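Local structure of Esterase/lipase (Uncultured bacterium, 3K6K) at residues Glu59-Asp64 and Cys70-Thr75; Lys108-Thr113 and Glu299-Ile304; Asn125-Ala130 and Arg225-Ile230. The protein probably hydrolyses carboxylic ester bonds, as a bacterial homologue of hormone-sensitive lipase built on the alpha/beta hydrolase fold. All blocks are in the same frame, centred on the assembly; numbering follows the deposited sequence.

Interaction 1. Residues Glu59-Asp64 and Cys70-Thr75; sequences ELTLTD and CIRQAT
A two-stranded antiparallel beta hairpin pairs Glu59-Asp64 with Cys70-Thr75, and Thr61 and Arg72 form its central hydrogen-bonded pair. Thr61 N reaches Arg72 O at 2.8 Å, and the return bond from Arg72 N to Thr61 O is also 2.8 Å. Thr63 and Cys70 form the next such pair toward the turn. At the far end Glu59 N binds Ala74 O, while the reverse bond from Ala74 N is weak. On the face carrying Thr61, Thr63 and Arg72, the bend of the arginine chain at chi3 (87°) turns one face of its guanidinium toward Thr61 CG2, which lies 3.3 Å above the plane, offset toward the rim. A water completes the pairing as a bridge, 2.8 Å from Thr61 OG1 and accepting from Arg72 NH2 at 2.8 Å. Thr63 CG2 packs against Arg72 CB at 3.7 Å, the two side chains passing at a slant. The hairpin forms one margin of the mixed central sheet of the alpha/beta hydrolase fold: strand 59-65 is outermost, and strand 68-74 pairs with strand 113-117. On the other face, turned to helix 96-110, Leu60 CD2 touches both Ile71 CG2 (3.9 Å) and Gln73 CG (3.8 Å). Leu60 and Gln73 run side by side in the same direction, and the Gln73 amide continues to a hydrogen bond from NE2 to Thr103 OG1.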
ATOM      1  N   GLU A  59     -11.909  12.543  27.575  1.00 22.46           N
ATOM      2  CA  GLU A  59     -11.572  13.677  28.448  1.00 22.46           C
ATOM      3  C   GLU A  59     -10.400  14.423  27.890  1.00 22.32           C
ATOM      4  O   GLU A  59      -9.409  13.813  27.419  1.00 22.14           O
ATOM      5  CB  GLU A  59     -11.349  13.234  29.907  1.00 21.78           C
ATOM      6  CG  GLU A  59     -12.660  12.619  30.418  1.00 26.57           C
ATOM      7  CD  GLU A  59     -12.665  12.105  31.865  1.00 31.82           C
ATOM      8  OE1 GLU A  59     -13.791  12.032  32.402  1.00 35.09           O
ATOM      9  OE2 GLU A  59     -11.607  11.784  32.472  1.00 31.86           O
ATOM     10  N   LEU A  60     -10.517  15.746  27.920  1.00 21.73           N
ATOM     11  CA  LEU A  60      -9.502  16.588  27.337  1.00 22.14           C
ATOM     12  C   LEU A  60      -8.644  17.275  28.377  1.00 22.96           C
ATOM     13  O   LEU A  60      -9.024  18.320  28.934  1.00 22.17           O
ATOM     14  CB  LEU A  60     -10.128  17.635  26.394  1.00 21.26           C
ATOM     15  CG  LEU A  60     -10.911  17.167  25.184  1.00 22.58           C
ATOM     16  CD1 LEU A  60     -11.597  18.324  24.396  1.00 21.06           C
ATOM     17  CD2 LEU A  60     -10.007  16.277  24.284  1.00 22.17           C
ATOM     18  N   THR A  61      -7.445  16.739  28.596  1.00 24.21           N
ATOM     19  CA  THR A  61      -6.533  17.341  29.572  1.00 24.48           C
ATOM     20  C   THR A  61      -5.490  18.302  28.916  1.00 25.16           C
ATOM     21  O   THR A  61      -4.774  17.937  27.956  1.00 24.61           O
ATOM     22  CB  THR A  61      -5.942  16.230  30.415  1.00 24.82           C
ATOM     23  OG1 THR A  61      -7.012  15.443  30.964  1.00 25.59           O
ATOM     24  CG2 THR A  61      -5.066  16.759  31.526  1.00 24.59           C
ATOM     25  N   LEU A  62      -5.422  19.543  29.383  1.00 25.85           N
ATOM     26  CA  LEU A  62      -4.467  20.510  28.773  1.00 28.11           C
ATOM     27  C   LEU A  62      -3.107  20.290  29.448  1.00 29.21           C
ATOM     28  O   LEU A  62      -2.984  20.453  30.661  1.00 30.99           O
ATOM     29  CB  LEU A  62      -4.920  21.983  28.912  1.00 28.01           C
ATOM     30  CG  LEU A  62      -6.386  22.512  29.073  1.00 29.29           C
ATOM     31  CD1 LEU A  62      -6.489  24.002  28.600  1.00 31.17           C
ATOM     32  CD2 LEU A  62      -7.507  21.718  28.395  1.00 29.68           C
ATOM     33  N   THR A  63      -2.093  19.846  28.717  1.00 29.17           N
ATOM     34  CA  THR A  63      -0.822  19.574  29.396  1.00 28.29           C
ATOM     35  C   THR A  63       0.395  19.948  28.539  1.00 28.23           C
ATOM     36  O   THR A  63       0.280  20.802  27.644  1.00 27.43           O
ATOM     37  CB  THR A  63      -0.770  18.139  30.041  1.00 27.46           C
ATOM     38  OG1 THR A  63       0.517  17.936  30.617  1.00 28.18           O
ATOM     39  CG2 THR A  63      -1.022  17.019  29.027  1.00 28.39           C
ATOM     40  N   ASP A  64       1.558  19.378  28.867  1.00 28.49           N
ATOM     41  CA  ASP A  64       2.766  19.530  28.051  1.00 29.14           C
ATOM     42  C   ASP A  64       3.568  18.208  27.965  1.00 28.37           C
ATOM     43  O   ASP A  64       3.437  17.300  28.829  1.00 27.97           O
ATOM     44  CB  ASP A  64       3.665  20.655  28.583  1.00 30.60           C
ATOM     45  CG  ASP A  64       4.565  20.189  29.742  1.00 34.17           C
ATOM     46  OD1 ASP A  64       4.026  20.133  30.867  1.00 36.17           O
ATOM     47  OD2 ASP A  64       5.784  19.875  29.530  1.00 36.92           O
ATOM     48  N   CYS A  70       0.245  20.454  24.840  1.00 25.15           N
ATOM     49  CA  CYS A  70      -0.514  19.471  24.169  1.00 26.22           C
ATOM     50  C   CYS A  70      -1.843  19.248  24.817  1.00 24.93           C
ATOM     51  O   CYS A  70      -2.037  19.593  25.977  1.00 26.58           O
ATOM     52  CB  CYS A  70       0.302  18.156  24.049  1.00 27.39           C
ATOM     53  SG  CYS A  70       0.508  17.220  25.584  1.00 34.43           S
ATOM     54  N   ILE A  71      -2.772  18.683  24.063  1.00 24.13           N
ATOM     55  CA  ILE A  71      -4.010  18.233  24.630  1.00 24.25           C
ATOM     56  C   ILE A  71      -3.940  16.721  24.715  1.00 25.13           C
ATOM     57  O   ILE A  71      -3.864  16.037  23.690  1.00 26.88           O
ATOM     58  CB  ILE A  71      -5.236  18.661  23.793  1.00 24.58           C
ATOM     59  CG1 ILE A  71      -5.334  20.176  23.704  1.00 22.23           C
ATOM     60  CG2 ILE A  71      -6.535  18.014  24.330  1.00 19.46           C
ATOM     61  CD1 ILE A  71      -6.495  20.619  22.738  1.00 23.39           C
ATOM     62  N   ARG A  72      -3.946  16.212  25.941  1.00 25.09           N
ATOM     63  CA  ARG A  72      -3.956  14.797  26.206  1.00 25.08           C
ATOM     64  C   ARG A  72      -5.400  14.349  26.203  1.00 24.72           C
ATOM     65  O   ARG A  72      -6.283  15.086  26.684  1.00 24.96           O
ATOM     66  CB  ARG A  72      -3.299  14.540  27.561  1.00 25.93           C
ATOM     67  CG  ARG A  72      -3.131  13.086  27.912  1.00 27.42           C
ATOM     68  CD  ARG A  72      -2.382  12.847  29.226  1.00 32.74           C
ATOM     69  NE  ARG A  72      -3.266  12.855  30.386  1.00 36.72           N
ATOM     70  CZ  ARG A  72      -3.068  13.632  31.446  1.00 40.29           C
ATOM     71  NH1 ARG A  72      -1.999  14.446  31.490  1.00 39.88           N
ATOM     72  NH2 ARG A  72      -3.928  13.580  32.465  1.00 42.09           N
ATOM     73  N   GLN A  73      -5.651  13.152  25.665  1.00 23.95           N
ATOM     74  CA  GLN A  73      -7.000  12.710  25.329  1.00 22.87           C
ATOM     75  C   GLN A  73      -7.105  11.224  25.593  1.00 24.44           C
ATOM     76  O   GLN A  73      -6.231  10.423  25.159  1.00 24.14           O
ATOM     77  CB  GLN A  73      -7.317  13.009  23.828  1.00 22.84           C
ATOM     78  CG  GLN A  73      -6.883  14.389  23.346  1.00 18.78           C
ATOM     79  CD  GLN A  73      -7.134  14.723  21.867  1.00 18.48           C
ATOM     80  OE1 GLN A  73      -6.448  15.600  21.309  1.00 22.48           O
ATOM     81  NE2 GLN A  73      -8.125  14.100  21.252  1.00 11.69           N
ATOM     82  N   ALA A  74      -8.165  10.848  26.289  1.00 24.49           N
ATOM     83  CA  ALA A  74      -8.384   9.467  26.686  1.00 26.92           C
ATOM     84  C   ALA A  74      -9.743   9.254  27.375  1.00 29.35           C
ATOM     85  O   ALA A  74     -10.325  10.187  27.988  1.00 29.14           O
ATOM     86  CB  ALA A  74      -7.292   9.031  27.609  1.00 26.83           C
ATOM     87  N   THR A  75     -10.220   8.041  27.316  1.00 31.72           N
ATOM     88  CA  THR A  75     -11.248   7.592  28.186  1.00 34.92           C
ATOM     89  C   THR A  75     -10.685   7.115  29.527  1.00 37.70           C
ATOM     90  O   THR A  75      -9.556   6.742  29.660  1.00 37.92           O
ATOM     91  CB  THR A  75     -12.088   6.441  27.600  1.00 34.91           C
ATOM     92  OG1 THR A  75     -11.264   5.311  27.328  1.00 34.36           O
ATOM     93  CG2 THR A  75     -12.788   6.853  26.413  1.00 33.03           C
TER
HETATM   94  O   HOH W   1      -6.702  13.089  32.414  1.00 49.97           O

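Interaction 2. Residues Lys108-Thr113 and Glu299-Ile304; sequences KQSSAT and EICHWI
The peptide group joining Gln109 to Ser110 presents one of its faces to the side chain of Cys301, which lies across it almost flat. Cys301 CB sits directly above the carbonyl oxygen, 3.4 Å from Gln109 O, and Cys301 SG stands over the carbonyl carbon, 3.7 Å from Gln109 C. The two beta carbons flanking this plane lean to the same side as the cysteine, so the sulfur rests between them: Gln109 CB is 3.6 Å from Cys301 SG, and Ser110 CB is 3.8 Å from it. The first torsion of Cys301 (chi1 -73°) turns SG away from its own carbonyl carbon and lays the CB-SG bond over the Gln109 carbonyl bond. The small cysteine is consistent with the close approach of the backbones, the CA atoms of Ser110 and Cys301 being 5.0 Å apart.

The peptide belongs to the last turn of helix 96-110, where Ser111, with positive phi, ends the helix in a Schellman motif. Ser110 OG is turned back into this turn, where it makes a weak hydrogen bond to Ala107 O. Cys301 projects from the C-terminal part of helix 291-305. These two helices pack on the same face of the central sheet, in the places usually held by the first and last helices of the alpha/beta hydrolase core; Ser110 and Ile304 both touch Ile83 of strand 82-86 beneath them.

No hydrogen bond crosses between the segments, and the join therefore rests on van der Waals contact of a buried, polarisable sulfur and its methylene with a peptide plane, a form of packing governed by close fit more than by bond direction.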
ATOM      1  N   LYS A 108     -10.536   6.944  21.615  1.00 24.06           N
ATOM      2  CA  LYS A 108     -11.579   6.062  22.032  1.00 26.21           C
ATOM      3  C   LYS A 108     -11.487   4.633  21.424  1.00 27.60           C
ATOM      4  O   LYS A 108     -11.471   3.639  22.172  1.00 26.65           O
ATOM      5  CB  LYS A 108     -12.936   6.680  21.700  1.00 26.75           C
ATOM      6  CG  LYS A 108     -14.119   5.847  22.145  1.00 25.42           C
ATOM      7  CD  LYS A 108     -15.380   6.688  22.047  1.00 30.26           C
ATOM      8  CE  LYS A 108     -16.621   5.953  22.557  1.00 35.06           C
ATOM      9  NZ  LYS A 108     -16.837   6.120  24.056  1.00 37.78           N
ATOM     10  N   GLN A 109     -11.423   4.547  20.085  1.00 27.97           N
ATOM     11  CA  GLN A 109     -11.342   3.268  19.366  1.00 27.74           C
ATOM     12  C   GLN A 109     -10.002   2.513  19.524  1.00 27.85           C
ATOM     13  O   GLN A 109      -9.875   1.328  19.165  1.00 28.46           O
ATOM     14  CB  GLN A 109     -11.624   3.491  17.895  1.00 27.47           C
ATOM     15  CG  GLN A 109     -12.650   4.541  17.652  1.00 30.36           C
ATOM     16  CD  GLN A 109     -13.532   4.256  16.497  1.00 33.40           C
ATOM     17  OE1 GLN A 109     -13.906   5.169  15.753  1.00 35.03           O
ATOM     18  NE2 GLN A 109     -13.913   2.986  16.339  1.00 36.82           N
ATOM     19  N   SER A 110      -8.996   3.163  20.062  1.00 27.36           N
ATOM     20  CA  SER A 110      -7.765   2.433  20.269  1.00 28.56           C
ATOM     21  C   SER A 110      -7.449   2.177  21.737  1.00 28.64           C
ATOM     22  O   SER A 110      -6.386   1.619  22.033  1.00 28.89           O
ATOM     23  CB  SER A 110      -6.621   3.198  19.630  1.00 28.27           C
ATOM     24  OG  SER A 110      -6.617   4.468  20.258  1.00 31.71           O
ATOM     25  N   SER A 111      -8.349   2.581  22.650  1.00 29.19           N
ATOM     26  CA  SER A 111      -8.122   2.474  24.127  1.00 29.63           C
ATOM     27  C   SER A 111      -6.755   3.040  24.563  1.00 28.85           C
ATOM     28  O   SER A 111      -6.076   2.499  25.454  1.00 29.77           O
ATOM     29  CB  SER A 111      -8.286   1.019  24.643  1.00 30.38           C
ATOM     30  OG  SER A 111      -9.634   0.710  24.993  1.00 33.51           O
ATOM     31  N   ALA A 112      -6.364   4.126  23.924  1.00 26.49           N
ATOM     32  CA  ALA A 112      -5.084   4.728  24.150  1.00 25.06           C
ATOM     33  C   ALA A 112      -5.233   6.120  24.771  1.00 24.73           C
ATOM     34  O   ALA A 112      -6.313   6.767  24.754  1.00 24.43           O
ATOM     35  CB  ALA A 112      -4.327   4.849  22.817  1.00 24.17           C
ATOM     36  N   THR A 113      -4.106   6.594  25.273  1.00 23.85           N
ATOM     37  CA  THR A 113      -3.977   7.951  25.649  1.00 23.18           C
ATOM     38  C   THR A 113      -3.290   8.631  24.486  1.00 23.69           C
ATOM     39  O   THR A 113      -2.175   8.295  24.118  1.00 24.38           O
ATOM     40  CB  THR A 113      -3.176   8.091  26.953  1.00 22.72           C
ATOM     41  OG1 THR A 113      -3.821   7.320  27.981  1.00 21.79           O
ATOM     42  CG2 THR A 113      -3.063   9.540  27.380  1.00 20.47           C
ATOM     43  N   GLU A 299      -9.956   0.661  11.052  1.00 18.07           N
ATOM     44  CA  GLU A 299      -8.802  -0.120  10.652  1.00 17.64           C
ATOM     45  C   GLU A 299      -7.478   0.359  11.261  1.00 17.95           C
ATOM     46  O   GLU A 299      -6.651  -0.487  11.670  1.00 16.90           O
ATOM     47  CB  GLU A 299      -8.680  -0.186   9.132  1.00 17.64           C
ATOM     48  CG  GLU A 299      -9.809  -0.909   8.512  1.00 19.10           C
ATOM     49  CD  GLU A 299      -9.740  -0.984   7.002  1.00 21.93           C
ATOM     50  OE1 GLU A 299     -10.695  -1.573   6.451  1.00 24.81           O
ATOM     51  OE2 GLU A 299      -8.764  -0.483   6.376  1.00 21.77           O
ATOM     52  N   ILE A 300      -7.293   1.691  11.310  1.00 16.89           N
ATOM     53  CA  ILE A 300      -6.104   2.303  11.870  1.00 16.00           C
ATOM     54  C   ILE A 300      -5.963   1.888  13.307  1.00 17.55           C
ATOM     55  O   ILE A 300      -4.849   1.588  13.767  1.00 16.52           O
ATOM     56  CB  ILE A 300      -6.143   3.838  11.839  1.00 15.63           C
ATOM     57  CG1 ILE A 300      -5.870   4.406  10.426  1.00 15.80           C
ATOM     58  CG2 ILE A 300      -5.092   4.420  12.801  1.00 11.03           C
ATOM     59  CD1 ILE A 300      -6.498   5.757  10.238  1.00 12.69           C
ATOM     60  N   CYS A 301      -7.098   1.876  14.012  1.00 18.84           N
ATOM     61  CA  CYS A 301      -7.092   1.534  15.430  1.00 21.03           C
ATOM     62  C   CYS A 301      -6.787   0.056  15.598  1.00 21.21           C
ATOM     63  O   CYS A 301      -5.999  -0.308  16.457  1.00 22.32           O
ATOM     64  CB  CYS A 301      -8.382   1.977  16.155  1.00 19.34           C
ATOM     65  SG  CYS A 301      -8.420   3.810  16.394  1.00 25.72           S
ATOM     66  N   HIS A 302      -7.382  -0.783  14.772  1.00 21.82           N
ATOM     67  CA  HIS A 302      -7.052  -2.183  14.818  1.00 24.29           C
ATOM     68  C   HIS A 302      -5.517  -2.342  14.638  1.00 23.81           C
ATOM     69  O   HIS A 302      -4.842  -3.091  15.382  1.00 24.45           O
ATOM     70  CB  HIS A 302      -7.828  -2.940  13.735  1.00 25.20           C
ATOM     71  CG  HIS A 302      -7.869  -4.425  13.942  1.00 31.73           C
ATOM     72  ND1 HIS A 302      -8.805  -5.039  14.756  1.00 38.52           N
ATOM     73  CD2 HIS A 302      -7.098  -5.425  13.438  1.00 36.65           C
ATOM     74  CE1 HIS A 302      -8.612  -6.351  14.743  1.00 38.23           C
ATOM     75  NE2 HIS A 302      -7.578  -6.611  13.960  1.00 38.02           N
ATOM     76  N   TRP A 303      -4.966  -1.634  13.657  1.00 22.87           N
ATOM     77  CA  TRP A 303      -3.560  -1.695  13.403  1.00 22.04           C
ATOM     78  C   TRP A 303      -2.831  -1.274  14.649  1.00 22.42           C
ATOM     79  O   TRP A 303      -1.902  -1.956  15.103  1.00 22.28           O
ATOM     80  CB  TRP A 303      -3.191  -0.768  12.290  1.00 21.13           C
ATOM     81  CG  TRP A 303      -1.832  -1.009  11.726  1.00 19.90           C
ATOM     82  CD1 TRP A 303      -1.478  -1.918  10.708  1.00 17.36           C
ATOM     83  CD2 TRP A 303      -0.640  -0.298  12.044  1.00 15.04           C
ATOM     84  NE1 TRP A 303      -0.126  -1.812  10.446  1.00 13.07           N
ATOM     85  CE2 TRP A 303       0.403  -0.825  11.242  1.00 13.90           C
ATOM     86  CE3 TRP A 303      -0.347   0.729  12.917  1.00 12.64           C
ATOM     87  CZ2 TRP A 303       1.718  -0.315  11.296  1.00 16.09           C
ATOM     88  CZ3 TRP A 303       0.938   1.197  12.987  1.00 13.87           C
ATOM     89  CH2 TRP A 303       1.963   0.684  12.173  1.00 15.22           C
ATOM     90  N   ILE A 304      -3.235  -0.144  15.194  1.00 22.14           N
ATOM     91  CA  ILE A 304      -2.498   0.382  16.286  1.00 23.57           C
ATOM     92  C   ILE A 304      -2.546  -0.617  17.409  1.00 25.95           C
ATOM     93  O   ILE A 304      -1.523  -1.050  17.909  1.00 25.39           O
ATOM     94  CB  ILE A 304      -2.990   1.767  16.759  1.00 23.03           C
ATOM     95  CG1 ILE A 304      -2.472   2.855  15.825  1.00 19.53           C
ATOM     96  CG2 ILE A 304      -2.480   2.063  18.199  1.00 20.56           C
ATOM     97  CD1 ILE A 304      -3.166   4.186  16.020  1.00 15.50           C
TER

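Interaction 3. Residues Asn125-Ala130 and Arg225-Ile230; sequences NPFPAA and RKNPLI
Ile230 N donates to Asn227 O at 2.9 Å, closing a type I turn that offers Asn227, Leu229 and Ile230 together to the ring of Phe127. Ile230 makes the main contact. Its CG1 stands 3.6 Å from the ring centroid, only 10° off the normal, a CH-pi contact over the centre of the face. The chain then carries on across the ring, putting Ile230 CD1 3.8 Å from Phe127 CD2. Leu229 comes in at about a right angle to the phenylalanine, with its CB 3.9 Å from Phe127 CE1. The Asn227 amide approaches the outer end of the ring obliquely, the two planes 65° apart.

Phe127 precedes a cis peptide bond to Pro128. This is the centre of a type VIa turn, closed by Ala129 N on Pro126 O at 2.9 Å, and it brings the proline back over its neighbour: Pro128 CB lies 3.8 Å above the ring plane, over its centre, on the face opposite Ile230. With CG anti to the backbone N (chi1 171°), the ring extends from the turn toward the 225-230 loop. Pro128 is also the N-cap residue of helix 129-145, so the aromatic ring projects from just before the helix start.

The loop 225-230 follows helix 209-220, in the part of the chain between strands 180-184 and 243-248 that in the hormone-sensitive lipase family commonly contributes to the cap. Phe127 also meets that helix through Tyr219, by a backbone hydrogen bond and by side-chain contact.

The attachment is mainly apolar: Ile230 covers one face of the ring and Phe127's own neighbour Pro128 the other, which would be expected to limit its tilt. No hydrogen bond crosses between the segments, while each turn is closed by a backbone bond of its own.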
ATOM      1  N   ASN A 125       7.713  30.498  13.368  1.00 33.13           N
ATOM      2  CA  ASN A 125       8.827  29.625  13.547  1.00 31.60           C
ATOM      3  C   ASN A 125       8.980  28.643  12.378  1.00 31.25           C
ATOM      4  O   ASN A 125       8.244  27.659  12.321  1.00 31.77           O
ATOM      5  CB  ASN A 125       8.637  28.884  14.856  1.00 31.67           C
ATOM      6  CG  ASN A 125       8.163  29.799  16.001  1.00 31.87           C
ATOM      7  OD1 ASN A 125       6.957  30.054  16.159  1.00 34.76           O
ATOM      8  ND2 ASN A 125       9.098  30.242  16.823  1.00 27.36           N
ATOM      9  N   PRO A 126       9.926  28.893  11.445  1.00 30.01           N
ATOM     10  CA  PRO A 126      10.189  28.030  10.281  1.00 29.17           C
ATOM     11  C   PRO A 126      10.965  26.721  10.586  1.00 28.48           C
ATOM     12  O   PRO A 126      11.359  26.465  11.727  1.00 27.87           O
ATOM     13  CB  PRO A 126      11.058  28.915   9.369  1.00 29.46           C
ATOM     14  CG  PRO A 126      11.106  30.268  10.039  1.00 29.39           C
ATOM     15  CD  PRO A 126      10.862  30.022  11.481  1.00 29.87           C
ATOM     16  N   PHE A 127      11.162  25.881   9.561  1.00 27.90           N
ATOM     17  CA  PHE A 127      12.020  24.714   9.723  1.00 26.97           C
ATOM     18  C   PHE A 127      13.339  25.167  10.361  1.00 25.74           C
ATOM     19  O   PHE A 127      13.949  26.115   9.853  1.00 26.77           O
ATOM     20  CB  PHE A 127      12.320  24.052   8.381  1.00 26.49           C
ATOM     21  CG  PHE A 127      13.363  22.981   8.482  1.00 27.86           C
ATOM     22  CD1 PHE A 127      13.035  21.719   8.962  1.00 28.64           C
ATOM     23  CD2 PHE A 127      14.674  23.244   8.143  1.00 27.33           C
ATOM     24  CE1 PHE A 127      14.009  20.731   9.088  1.00 31.55           C
ATOM     25  CE2 PHE A 127      15.634  22.277   8.266  1.00 27.69           C
ATOM     26  CZ  PHE A 127      15.309  21.021   8.731  1.00 29.59           C
ATOM     27  N   PRO A 128      13.833  24.454  11.400  1.00 24.24           N
ATOM     28  CA  PRO A 128      13.404  23.146  11.986  1.00 23.62           C
ATOM     29  C   PRO A 128      12.512  23.133  13.235  1.00 22.36           C
ATOM     30  O   PRO A 128      12.478  22.101  13.954  1.00 20.31           O
ATOM     31  CB  PRO A 128      14.726  22.525  12.427  1.00 24.03           C
ATOM     32  CG  PRO A 128      15.548  23.782  12.892  1.00 25.09           C
ATOM     33  CD  PRO A 128      15.201  24.820  11.822  1.00 23.53           C
ATOM     34  N   ALA A 129      11.808  24.231  13.495  1.00 20.85           N
ATOM     35  CA  ALA A 129      11.160  24.355  14.796  1.00 19.18           C
ATOM     36  C   ALA A 129      10.227  23.178  15.163  1.00 18.66           C
ATOM     37  O   ALA A 129      10.394  22.541  16.223  1.00 18.43           O
ATOM     38  CB  ALA A 129      10.443  25.699  14.927  1.00 18.87           C
ATOM     39  N   ALA A 130       9.257  22.906  14.292  1.00 18.29           N
ATOM     40  CA  ALA A 130       8.254  21.836  14.520  1.00 17.94           C
ATOM     41  C   ALA A 130       8.894  20.454  14.706  1.00 17.61           C
ATOM     42  O   ALA A 130       8.462  19.665  15.581  1.00 17.56           O
ATOM     43  CB  ALA A 130       7.224  21.808  13.345  1.00 18.02           C
ATOM     44  N   ARG A 225      14.562  22.261  -0.351  1.00 34.77           N
ATOM     45  CA  ARG A 225      13.278  21.585  -0.336  1.00 34.53           C
ATOM     46  C   ARG A 225      13.452  20.090  -0.237  1.00 33.77           C
ATOM     47  O   ARG A 225      12.483  19.406   0.010  1.00 34.63           O
ATOM     48  CB  ARG A 225      12.423  21.934  -1.546  1.00 34.57           C
ATOM     49  CG  ARG A 225      11.404  23.009  -1.261  1.00 36.33           C
ATOM     50  CD  ARG A 225      10.914  23.660  -2.548  1.00 41.60           C
ATOM     51  NE  ARG A 225      10.197  24.911  -2.257  1.00 45.61           N
ATOM     52  CZ  ARG A 225       8.930  25.007  -1.816  1.00 47.05           C
ATOM     53  NH1 ARG A 225       8.163  23.919  -1.578  1.00 44.12           N
ATOM     54  NH2 ARG A 225       8.429  26.218  -1.588  1.00 46.61           N
ATOM     55  N   LYS A 226      14.680  19.596  -0.432  1.00 32.01           N
ATOM     56  CA  LYS A 226      14.980  18.157  -0.388  1.00 29.63           C
ATOM     57  C   LYS A 226      15.837  17.777   0.823  1.00 28.24           C
ATOM     58  O   LYS A 226      16.400  16.688   0.904  1.00 27.52           O
ATOM     59  CB  LYS A 226      15.642  17.721  -1.673  1.00 29.21           C
ATOM     60  CG  LYS A 226      14.961  18.194  -2.881  1.00 29.48           C
ATOM     61  CD  LYS A 226      15.481  17.368  -4.012  1.00 35.20           C
ATOM     62  CE  LYS A 226      15.694  18.189  -5.280  1.00 36.48           C
ATOM     63  NZ  LYS A 226      16.146  17.227  -6.343  1.00 39.62           N
ATOM     64  N   ASN A 227      15.932  18.693   1.770  1.00 26.40           N
ATOM     65  CA  ASN A 227      16.375  18.314   3.066  1.00 26.23           C
ATOM     66  C   ASN A 227      15.599  17.079   3.496  1.00 25.69           C
ATOM     67  O   ASN A 227      14.380  17.111   3.525  1.00 25.56           O
ATOM     68  CB  ASN A 227      16.088  19.437   4.028  1.00 25.84           C
ATOM     69  CG  ASN A 227      16.834  19.313   5.316  1.00 28.03           C
ATOM     70  OD1 ASN A 227      17.508  20.263   5.739  1.00 32.96           O
ATOM     71  ND2 ASN A 227      16.703  18.175   5.987  1.00 30.07           N
ATOM     72  N   PRO A 228      16.309  16.002   3.875  1.00 25.29           N
ATOM     73  CA  PRO A 228      15.616  14.799   4.324  1.00 24.95           C
ATOM     74  C   PRO A 228      14.605  15.089   5.415  1.00 23.94           C
ATOM     75  O   PRO A 228      13.566  14.493   5.404  1.00 23.96           O
ATOM     76  CB  PRO A 228      16.752  13.929   4.862  1.00 24.62           C
ATOM     77  CG  PRO A 228      17.867  14.297   4.004  1.00 25.73           C
ATOM     78  CD  PRO A 228      17.762  15.784   3.792  1.00 24.49           C
ATOM     79  N   LEU A 229      14.881  16.030   6.313  1.00 23.19           N
ATOM     80  CA  LEU A 229      13.985  16.320   7.463  1.00 21.96           C
ATOM     81  C   LEU A 229      12.800  17.228   7.121  1.00 21.14           C
ATOM     82  O   LEU A 229      11.876  17.408   7.932  1.00 21.11           O
ATOM     83  CB  LEU A 229      14.783  16.944   8.618  1.00 21.82           C
ATOM     84  CG  LEU A 229      15.353  16.003   9.671  1.00 22.98           C
ATOM     85  CD1 LEU A 229      15.909  14.749   9.045  1.00 19.77           C
ATOM     86  CD2 LEU A 229      16.431  16.746  10.397  1.00 24.34           C
ATOM     87  N   ILE A 230      12.834  17.791   5.919  1.00 20.45           N
ATOM     88  CA  ILE A 230      11.731  18.548   5.346  1.00 19.87           C
ATOM     89  C   ILE A 230      10.878  17.640   4.416  1.00 19.27           C
ATOM     90  O   ILE A 230       9.661  17.532   4.555  1.00 18.56           O
ATOM     91  CB  ILE A 230      12.305  19.776   4.525  1.00 20.48           C
ATOM     92  CG1 ILE A 230      13.084  20.738   5.422  1.00 20.29           C
ATOM     93  CG2 ILE A 230      11.204  20.562   3.782  1.00 19.68           C
ATOM     94  CD1 ILE A 230      13.569  21.989   4.693  1.00 21.21           C
TER

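Overall arrangement
From the N terminus, interaction 1 comes first and closes the short turn of a hairpin at the margin of the central sheet. The chain then passes through helix 96-110 to 108-113, which opens interaction 2; this contact closes only at 299-304, near the C terminus, across 185 intervening residues. Interaction 3 falls entirely within that span, joining the start of helix 129-145 to the loop before strand 243-248. Interactions 1 and 2 adjoin where strand 68-74 runs beside the start of strand 113-117, with Arg72 CG 3.6 Å from Thr113 CG2. Interaction 3 lies across the chain's centre from interaction 2, their centres about 29 Å apart.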